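Local coordinates for protein putative transcriptional regulator, IclR family (Arthrobacter aurescens, PDB 3OBF) that probably acts as a DNA-binding transcription factor, the chain here being its C-terminal IclR-type domain rather than the DNA-binding part, at residues A[59-73]-A[98-112]. Sequence-based numbering, arbitrary orientation. Where two conformers were deposited one is given.
Sequences ALSSSVQVFLASENE and YLLRLKESMERGWAV
Tyr98 and Gln65 bury more surface than any other residue in this 821 Å² contact, where helix 62-69 crosses helix 98-108 at a right angle, and together they illustrate how a helix crossing can be secured by side chains bonded to backbone carbonyls. The Tyr98 ring, carried toward the other segment with CG anti to the backbone N (chi1 -179°), gives its hydroxyl hydrogen to Ala59 O over 2.7 Å. Leu60 CD2 and Leu68 CD1 lie at the ring's edge, while Ala59 CB sits 3.6 Å from Tyr98 CE1. Gln65, extended beyond CG, uses both ends of its amide. Gln65 NE2 donates in the amide plane to two carbonyls, Leu60 O and, at 2.9 Å, Val112 O, meeting both from above their own planes. Gln65 OE1 in turn accepts from Arg101 NE at 3.0 Å, with the guanidinium turned 77° from the amide. Arg101 NH2 then reaches Val112 O from the face opposite that used by Gln65 NE2, and also forms a salt bridge with Glu116. In the GAF-like fold of the IclR C-terminal domain, this network ties two helices to strand 111-114, an outermost strand of the antiparallel sheet within this chain. An alanine in place of Gln65 would probably leave Arg101 NE without this acceptor and Leu60 O and Val112 O each short of a donor, the guanidinium keeping its NH2 contacts but with one restraint fewer. Beside Gln65, Leu102 sets its two methyls against helix 62-69, CD2 lying 3.4 Å from Gln65 O and CD1 against Leu68. Ala69 CB, 3.7 Å from Met106 CG, also meets SE and CE of this bent selenomethionine. At the solvent-facing margin, Glu73 lays CG against the Leu99 methyls and joins Lys103 NZ through OE1 in a 3.0 Å salt bridge, its OE2 being paired with Arg77.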
ATOM      1  N   ALA A  59       5.236   1.150  10.102  1.00 29.45           N
ATOM      2  CA  ALA A  59       4.333   0.014  10.147  1.00 29.16           C
ATOM      3  C   ALA A  59       2.933   0.380   9.661  1.00 29.76           C
ATOM      4  O   ALA A  59       2.293  -0.385   8.935  1.00 29.25           O
ATOM      5  CB  ALA A  59       4.309  -0.587  11.557  1.00 28.25           C
ATOM      6  N   LEU A  60       2.477   1.569  10.031  1.00 31.16           N
ATOM      7  CA  LEU A  60       1.082   1.929   9.782  1.00 32.08           C
ATOM      8  C   LEU A  60       0.829   2.461   8.375  1.00 31.28           C
ATOM      9  O   LEU A  60      -0.317   2.635   7.966  1.00 31.75           O
ATOM     10  CB  LEU A  60       0.538   2.826  10.889  1.00 33.30           C
ATOM     11  CG  LEU A  60       0.333   2.098  12.233  1.00 35.37           C
ATOM     12  CD1 LEU A  60      -0.272   3.016  13.293  1.00 36.79           C
ATOM     13  CD2 LEU A  60      -0.572   0.847  12.079  1.00 37.93           C
ATOM     14  N   SER A  61       1.921   2.680   7.645  0.50 31.15           N
ATOM     15  CA  SER A  61       1.881   3.015   6.218  0.50 30.69           C
ATOM     16  C   SER A  61       1.162   1.890   5.455  0.50 30.19           C
ATOM     17  O   SER A  61       1.506   0.710   5.584  0.50 30.40           O
ATOM     18  CB  SER A  61       3.312   3.225   5.710  0.50 30.15           C
ATOM     19  OG  SER A  61       3.355   3.662   4.367  0.50 30.09           O
ATOM     20  N   SER A  62       0.131   2.260   4.706  0.50 29.66           N
ATOM     21  CA  SER A  62      -0.714   1.282   4.015  0.50 29.24           C
ATOM     22  C   SER A  62       0.094   0.295   3.199  0.50 27.97           C
ATOM     23  O   SER A  62      -0.100  -0.918   3.276  0.50 27.70           O
ATOM     24  CB  SER A  62      -1.688   2.001   3.088  0.50 29.38           C
ATOM     25  OG  SER A  62      -2.719   2.584   3.846  0.50 32.05           O
ATOM     26  N   SER A  63       0.976   0.863   2.391  0.50 26.70           N
ATOM     27  CA  SER A  63       1.898   0.142   1.542  0.50 26.09           C
ATOM     28  C   SER A  63       2.722  -0.892   2.328  0.50 25.42           C
ATOM     29  O   SER A  63       2.947  -2.031   1.882  0.50 25.28           O
ATOM     30  CB  SER A  63       2.823   1.194   0.934  0.50 26.34           C
ATOM     31  OG  SER A  63       3.684   0.655  -0.017  0.50 27.94           O
ATOM     32  N   VAL A  64       3.166  -0.474   3.505  1.00 23.96           N
ATOM     33  CA  VAL A  64       4.029  -1.273   4.355  1.00 24.54           C
ATOM     34  C   VAL A  64       3.190  -2.421   4.944  1.00 25.53           C
ATOM     35  O   VAL A  64       3.657  -3.568   4.975  1.00 26.03           O
ATOM     36  CB  VAL A  64       4.693  -0.408   5.445  1.00 24.68           C
ATOM     37  CG1 VAL A  64       5.421  -1.288   6.495  1.00 25.05           C
ATOM     38  CG2 VAL A  64       5.687   0.550   4.791  1.00 23.45           C
ATOM     39  N   GLN A  65       1.945  -2.119   5.347  1.00 25.16           N
ATOM     40  CA  GLN A  65       1.035  -3.147   5.881  1.00 25.07           C
ATOM     41  C   GLN A  65       0.838  -4.269   4.869  1.00 25.28           C
ATOM     42  O   GLN A  65       0.933  -5.464   5.222  1.00 25.66           O
ATOM     43  CB  GLN A  65      -0.333  -2.566   6.235  1.00 24.94           C
ATOM     44  CG  GLN A  65      -0.364  -1.683   7.504  1.00 26.99           C
ATOM     45  CD  GLN A  65      -1.744  -1.058   7.739  1.00 28.86           C
ATOM     46  OE1 GLN A  65      -2.741  -1.773   7.959  1.00 30.10           O
ATOM     47  NE2 GLN A  65      -1.813   0.275   7.686  1.00 26.51           N
ATOM     48  N   VAL A  66       0.560  -3.883   3.618  1.00 24.55           N
ATOM     49  CA  VAL A  66       0.315  -4.848   2.527  1.00 24.38           C
ATOM     50  C   VAL A  66       1.512  -5.808   2.371  1.00 24.39           C
ATOM     51  O   VAL A  66       1.342  -7.038   2.362  1.00 24.12           O
ATOM     52  CB  VAL A  66       0.046  -4.088   1.225  1.00 24.22           C
ATOM     53  CG1 VAL A  66       0.100  -4.992   0.022  1.00 23.51           C
ATOM     54  CG2 VAL A  66      -1.277  -3.409   1.320  1.00 25.33           C
ATOM     55  N   PHE A  67       2.718  -5.252   2.267  1.00 23.12           N
ATOM     56  CA  PHE A  67       3.883  -6.109   2.148  1.00 23.93           C
ATOM     57  C   PHE A  67       4.163  -6.978   3.380  1.00 24.81           C
ATOM     58  O   PHE A  67       4.555  -8.131   3.254  1.00 26.54           O
ATOM     59  CB  PHE A  67       5.133  -5.302   1.769  1.00 22.56           C
ATOM     60  CG  PHE A  67       5.068  -4.731   0.403  1.00 21.86           C
ATOM     61  CD1 PHE A  67       4.904  -5.566  -0.708  1.00 20.60           C
ATOM     62  CD2 PHE A  67       5.155  -3.360   0.210  1.00 21.47           C
ATOM     63  CE1 PHE A  67       4.828  -5.044  -2.002  1.00 19.88           C
ATOM     64  CE2 PHE A  67       5.089  -2.824  -1.100  1.00 22.81           C
ATOM     65  CZ  PHE A  67       4.938  -3.677  -2.204  1.00 19.29           C
ATOM     66  N   LEU A  68       3.986  -6.442   4.571  1.00 25.57           N
ATOM     67  CA  LEU A  68       4.223  -7.254   5.757  1.00 26.37           C
ATOM     68  C   LEU A  68       3.214  -8.421   5.885  1.00 28.00           C
ATOM     69  O   LEU A  68       3.522  -9.449   6.494  1.00 28.55           O
ATOM     70  CB  LEU A  68       4.257  -6.367   6.998  1.00 25.54           C
ATOM     71  CG  LEU A  68       5.470  -5.426   7.125  1.00 23.67           C
ATOM     72  CD1 LEU A  68       5.366  -4.607   8.402  1.00 25.91           C
ATOM     73  CD2 LEU A  68       6.758  -6.193   7.151  1.00 23.31           C
ATOM     74  N   ALA A  69       2.023  -8.272   5.304  1.00 28.83           N
ATOM     75  CA  ALA A  69       1.087  -9.398   5.182  1.00 31.02           C
ATOM     76  C   ALA A  69       1.669 -10.566   4.381  1.00 32.47           C
ATOM     77  O   ALA A  69       1.287 -11.717   4.587  1.00 33.56           O
ATOM     78  CB  ALA A  69      -0.263  -8.944   4.597  1.00 30.64           C
ATOM     79  N   SER A  70       2.622 -10.283   3.497  1.00 32.81           N
ATOM     80  CA  SER A  70       3.272 -11.349   2.727  1.00 34.13           C
ATOM     81  C   SER A  70       4.423 -12.023   3.475  1.00 34.25           C
ATOM     82  O   SER A  70       4.904 -13.065   3.026  1.00 34.96           O
ATOM     83  CB  SER A  70       3.808 -10.831   1.385  1.00 34.56           C
ATOM     84  OG  SER A  70       5.024 -10.117   1.580  1.00 35.80           O
ATOM     85  N   GLU A  71       4.867 -11.438   4.590  1.00 33.68           N
ATOM     86  CA  GLU A  71       5.956 -12.010   5.383  1.00 33.98           C
ATOM     87  C   GLU A  71       5.471 -13.050   6.412  1.00 34.65           C
ATOM     88  O   GLU A  71       4.308 -13.114   6.804  1.00 34.48           O
ATOM     89  CB  GLU A  71       6.755 -10.911   6.118  1.00 33.84           C
ATOM     90  CG  GLU A  71       7.430  -9.851   5.219  1.00 35.19           C
ATOM     91  CD  GLU A  71       8.682 -10.351   4.459  1.00 38.84           C
ATOM     92  OE1 GLU A  71       9.125 -11.508   4.669  1.00 40.78           O
ATOM     93  OE2 GLU A  71       9.239  -9.570   3.649  1.00 39.21           O
ATOM     94  N   ASN A  72       6.398 -13.868   6.849  1.00 35.13           N
ATOM     95  CA  ASN A  72       6.161 -14.740   7.957  1.00 37.11           C
ATOM     96  C   ASN A  72       5.976 -13.870   9.241  1.00 37.01           C
ATOM     97  O   ASN A  72       6.618 -12.820   9.382  1.00 35.31           O
ATOM     98  CB  ASN A  72       7.384 -15.667   8.029  1.00 37.82           C
ATOM     99  CG  ASN A  72       7.371 -16.526   9.199  1.00 40.34           C
ATOM    100  OD1 ASN A  72       7.762 -16.097  10.282  1.00 46.15           O
ATOM    101  ND2 ASN A  72       6.947 -17.771   9.022  1.00 41.57           N
ATOM    102  N   GLU A  73       5.061 -14.287  10.128  1.00 38.12           N
ATOM    103  CA  GLU A  73       4.777 -13.576  11.397  1.00 39.38           C
ATOM    104  C   GLU A  73       6.035 -13.213  12.155  1.00 38.77           C
ATOM    105  O   GLU A  73       6.203 -12.083  12.594  1.00 38.64           O
ATOM    106  CB  GLU A  73       3.865 -14.395  12.322  1.00 40.55           C
ATOM    107  CG  GLU A  73       2.376 -14.020  12.197  1.00 46.87           C
ATOM    108  CD  GLU A  73       1.433 -14.768  13.157  1.00 54.04           C
ATOM    109  OE1 GLU A  73       0.221 -14.854  12.816  1.00 57.69           O
ATOM    110  OE2 GLU A  73       1.886 -15.267  14.227  1.00 57.23           O
ATOM    111  N   TYR A  98      -1.275  -5.604  15.589  1.00 45.19           N
ATOM    112  CA  TYR A  98      -0.767  -5.211  14.276  1.00 42.51           C
ATOM    113  C   TYR A  98      -0.840  -6.378  13.301  1.00 41.99           C
ATOM    114  O   TYR A  98      -1.217  -6.207  12.154  1.00 40.67           O
ATOM    115  CB  TYR A  98       0.659  -4.660  14.357  1.00 41.43           C
ATOM    116  CG  TYR A  98       1.179  -4.225  13.004  1.00 38.76           C
ATOM    117  CD1 TYR A  98       0.834  -2.979  12.459  1.00 35.79           C
ATOM    118  CD2 TYR A  98       1.999  -5.061  12.256  1.00 36.56           C
ATOM    119  CE1 TYR A  98       1.307  -2.586  11.214  1.00 33.92           C
ATOM    120  CE2 TYR A  98       2.474  -4.676  11.007  1.00 34.12           C
ATOM    121  CZ  TYR A  98       2.120  -3.448  10.495  1.00 32.52           C
ATOM    122  OH  TYR A  98       2.610  -3.082   9.279  1.00 32.19           O
ATOM    123  N   LEU A  99      -0.502  -7.567  13.793  1.00 42.53           N
ATOM    124  CA  LEU A  99      -0.584  -8.798  13.008  1.00 42.96           C
ATOM    125  C   LEU A  99      -2.017  -9.114  12.574  1.00 43.38           C
ATOM    126  O   LEU A  99      -2.220  -9.580  11.451  1.00 43.16           O
ATOM    127  CB  LEU A  99       0.006  -9.995  13.784  1.00 42.60           C
ATOM    128  CG  LEU A  99       1.544 -10.050  13.841  1.00 42.84           C
ATOM    129  CD1 LEU A  99       2.105 -11.128  14.830  1.00 42.19           C
ATOM    130  CD2 LEU A  99       2.152 -10.248  12.473  1.00 42.33           C
ATOM    131  N   LEU A 100      -2.985  -8.878  13.465  1.00 43.97           N
ATOM    132  CA  LEU A 100      -4.406  -9.061  13.144  1.00 44.90           C
ATOM    133  C   LEU A 100      -4.828  -8.026  12.123  1.00 43.89           C
ATOM    134  O   LEU A 100      -5.556  -8.339  11.177  1.00 44.31           O
ATOM    135  CB  LEU A 100      -5.282  -8.952  14.401  1.00 46.53           C
ATOM    136  CG  LEU A 100      -6.822  -8.968  14.309  1.00 49.74           C
ATOM    137  CD1 LEU A 100      -7.382 -10.105  13.423  1.00 53.32           C
ATOM    138  CD2 LEU A 100      -7.463  -9.055  15.689  1.00 52.14           C
ATOM    139  N   ARG A 101      -4.334  -6.802  12.294  1.00 42.20           N
ATOM    140  CA  ARG A 101      -4.610  -5.722  11.355  1.00 40.87           C
ATOM    141  C   ARG A 101      -4.130  -6.091   9.932  1.00 39.16           C
ATOM    142  O   ARG A 101      -4.766  -5.751   8.938  1.00 39.11           O
ATOM    143  CB  ARG A 101      -3.980  -4.433  11.866  1.00 40.72           C
ATOM    144  CG  ARG A 101      -4.553  -3.182  11.290  1.00 43.65           C
ATOM    145  CD  ARG A 101      -3.532  -2.046  11.400  1.00 44.36           C
ATOM    146  NE  ARG A 101      -3.939  -0.896  10.588  1.00 45.21           N
ATOM    147  CZ  ARG A 101      -4.395   0.263  11.065  1.00 42.87           C
ATOM    148  NH1 ARG A 101      -4.504   0.460  12.374  1.00 41.87           N
ATOM    149  NH2 ARG A 101      -4.728   1.225  10.220  1.00 39.92           N
ATOM    150  N   LEU A 102      -3.025  -6.822   9.856  1.00 37.70           N
ATOM    151  CA  LEU A 102      -2.516  -7.345   8.599  1.00 37.15           C
ATOM    152  C   LEU A 102      -3.499  -8.346   7.969  1.00 37.96           C
ATOM    153  O   LEU A 102      -3.910  -8.186   6.812  1.00 38.73           O
ATOM    154  CB  LEU A 102      -1.111  -7.960   8.784  1.00 35.70           C
ATOM    155  CG  LEU A 102       0.016  -7.024   9.245  1.00 33.21           C
ATOM    156  CD1 LEU A 102       1.333  -7.724   9.110  1.00 30.05           C
ATOM    157  CD2 LEU A 102       0.021  -5.663   8.474  1.00 28.53           C
ATOM    158  N   LYS A 103      -3.911  -9.340   8.742  1.00 38.96           N
ATOM    159  CA  LYS A 103      -4.853 -10.343   8.240  1.00 40.96           C
ATOM    160  C   LYS A 103      -6.166  -9.697   7.800  1.00 40.94           C
ATOM    161  O   LYS A 103      -6.724 -10.077   6.773  1.00 41.60           O
ATOM    162  CB  LYS A 103      -5.121 -11.445   9.277  1.00 41.80           C
ATOM    163  CG  LYS A 103      -4.040 -12.553   9.322  1.00 45.62           C
ATOM    164  CD  LYS A 103      -4.211 -13.434  10.580  1.00 52.32           C
ATOM    165  CE  LYS A 103      -2.923 -14.168  10.916  1.00 54.79           C
ATOM    166  NZ  LYS A 103      -2.700 -14.127  12.377  1.00 56.79           N
ATOM    167  N   GLU A 104      -6.647  -8.716   8.563  1.00 40.70           N
ATOM    168  CA  GLU A 104      -7.891  -8.036   8.204  1.00 41.13           C
ATOM    169  C   GLU A 104      -7.777  -7.309   6.870  1.00 40.10           C
ATOM    170  O   GLU A 104      -8.740  -7.226   6.112  1.00 40.69           O
ATOM    171  CB  GLU A 104      -8.349  -7.105   9.322  1.00 41.66           C
ATOM    172  CG  GLU A 104      -8.817  -7.914  10.563  1.00 44.84           C
ATOM    173  CD  GLU A 104      -9.300  -7.052  11.710  1.00 49.54           C
ATOM    174  OE1 GLU A 104      -8.784  -5.922  11.875  1.00 51.45           O
ATOM    175  OE2 GLU A 104     -10.212  -7.506  12.444  1.00 53.06           O
ATOM    176  N   SER A 105      -6.588  -6.813   6.568  1.00 39.03           N
ATOM    177  CA  SER A 105      -6.412  -6.084   5.337  1.00 38.73           C
ATOM    178  C   SER A 105      -6.477  -7.033   4.141  1.00 38.72           C
ATOM    179  O   SER A 105      -7.034  -6.693   3.109  1.00 38.63           O
ATOM    180  CB  SER A 105      -5.123  -5.271   5.375  1.00 38.04           C
ATOM    181  OG  SER A 105      -3.986  -6.120   5.343  1.00 39.45           O
HETATM  182  N   MSE A 106      -5.947  -8.240   4.305  1.00 39.77           N
HETATM  183  CA  MSE A 106      -5.990  -9.257   3.253  1.00 40.71           C
HETATM  184  C   MSE A 106      -7.424  -9.669   2.971  1.00 40.76           C
HETATM  185  O   MSE A 106      -7.821  -9.810   1.812  1.00 40.24           O
HETATM  186  CB  MSE A 106      -5.149 -10.483   3.641  1.00 42.23           C
HETATM  187  CG  MSE A 106      -3.630 -10.257   3.609  1.00 45.16           C
HETATM  188 SE   MSE A 106      -2.913  -9.642   1.844  1.00 54.83          SE
HETATM  189  CE  MSE A 106      -2.824  -7.653   2.142  1.00 44.73           C
ATOM    190  N   GLU A 107      -8.214  -9.848   4.027  0.50 41.32           N
ATOM    191  CA  GLU A 107      -9.613 -10.216   3.870  0.50 41.98           C
ATOM    192  C   GLU A 107     -10.476  -9.040   3.380  0.50 41.34           C
ATOM    193  O   GLU A 107     -11.455  -9.255   2.668  0.50 41.31           O
ATOM    194  CB  GLU A 107     -10.173 -10.844   5.158  0.50 43.22           C
ATOM    195  CG  GLU A 107      -9.386 -12.085   5.642  0.50 45.28           C
ATOM    196  CD  GLU A 107     -10.022 -13.426   5.244  0.50 48.35           C
ATOM    197  OE1 GLU A 107     -10.995 -13.854   5.906  0.50 48.71           O
ATOM    198  OE2 GLU A 107      -9.534 -14.064   4.281  0.50 49.99           O
ATOM    199  N   ARG A 108     -10.112  -7.804   3.733  1.00 40.23           N
ATOM    200  CA  ARG A 108     -10.836  -6.623   3.182  1.00 39.51           C
ATOM    201  C   ARG A 108     -10.449  -6.362   1.710  1.00 37.80           C
ATOM    202  O   ARG A 108     -11.289  -5.969   0.906  1.00 37.34           O
ATOM    203  CB  ARG A 108     -10.606  -5.366   4.035  1.00 39.71           C
ATOM    204  CG  ARG A 108     -11.368  -4.116   3.574  1.00 40.55           C
ATOM    205  CD  ARG A 108     -11.253  -2.995   4.628  1.00 42.23           C
ATOM    206  NE  ARG A 108      -9.878  -2.902   5.048  1.00 43.88           N
ATOM    207  CZ  ARG A 108      -9.420  -3.111   6.287  1.00 43.01           C
ATOM    208  NH1 ARG A 108     -10.238  -3.352   7.318  1.00 43.13           N
ATOM    209  NH2 ARG A 108      -8.118  -3.030   6.489  1.00 39.89           N
ATOM    210  N   GLY A 109      -9.173  -6.587   1.380  1.00 35.33           N
ATOM    211  CA  GLY A 109      -8.661  -6.367   0.036  1.00 32.75           C
ATOM    212  C   GLY A 109      -7.820  -5.107  -0.064  1.00 31.22           C
ATOM    213  O   GLY A 109      -7.225  -4.834  -1.121  1.00 30.89           O
ATOM    214  N   TRP A 110      -7.773  -4.335   1.022  1.00 29.63           N
ATOM    215  CA  TRP A 110      -6.900  -3.168   1.102  1.00 29.46           C
ATOM    216  C   TRP A 110      -6.539  -2.828   2.555  1.00 29.16           C
ATOM    217  O   TRP A 110      -7.310  -3.086   3.452  1.00 29.10           O
ATOM    218  CB  TRP A 110      -7.512  -1.946   0.408  1.00 29.71           C
ATOM    219  CG  TRP A 110      -8.771  -1.387   1.083  1.00 32.36           C
ATOM    220  CD1 TRP A 110      -8.833  -0.411   2.060  1.00 33.49           C
ATOM    221  CD2 TRP A 110     -10.133  -1.751   0.793  1.00 33.40           C
ATOM    222  NE1 TRP A 110     -10.156  -0.151   2.388  1.00 34.61           N
ATOM    223  CE2 TRP A 110     -10.968  -0.961   1.634  1.00 34.17           C
ATOM    224  CE3 TRP A 110     -10.724  -2.664  -0.089  1.00 33.79           C
ATOM    225  CZ2 TRP A 110     -12.359  -1.071   1.623  1.00 35.93           C
ATOM    226  CZ3 TRP A 110     -12.117  -2.774  -0.106  1.00 36.03           C
ATOM    227  CH2 TRP A 110     -12.919  -1.983   0.754  1.00 37.26           C
ATOM    228  N   ALA A 111      -5.341  -2.291   2.772  1.00 29.02           N
ATOM    229  CA  ALA A 111      -4.946  -1.754   4.065  1.00 28.95           C
ATOM    230  C   ALA A 111      -5.237  -0.273   4.087  1.00 30.08           C
ATOM    231  O   ALA A 111      -5.350   0.390   3.028  1.00 30.71           O
ATOM    232  CB  ALA A 111      -3.467  -2.020   4.337  1.00 28.04           C
ATOM    233  N   VAL A 112      -5.367   0.235   5.303  1.00 30.96           N
ATOM    234  CA  VAL A 112      -5.791   1.577   5.572  1.00 32.11           C
ATOM    235  C   VAL A 112      -4.799   2.288   6.511  1.00 32.21           C
ATOM    236  O   VAL A 112      -4.352   1.721   7.501  1.00 31.35           O
ATOM    237  CB  VAL A 112      -7.177   1.544   6.245  1.00 33.45           C
ATOM    238  CG1 VAL A 112      -7.436   2.823   6.971  1.00 35.12           C
ATOM    239  CG2 VAL A 112      -8.280   1.297   5.203  1.00 33.84           C
TER
HETATM  240  O   HOH W   1      -5.120  -1.514   7.754  1.00 35.32           O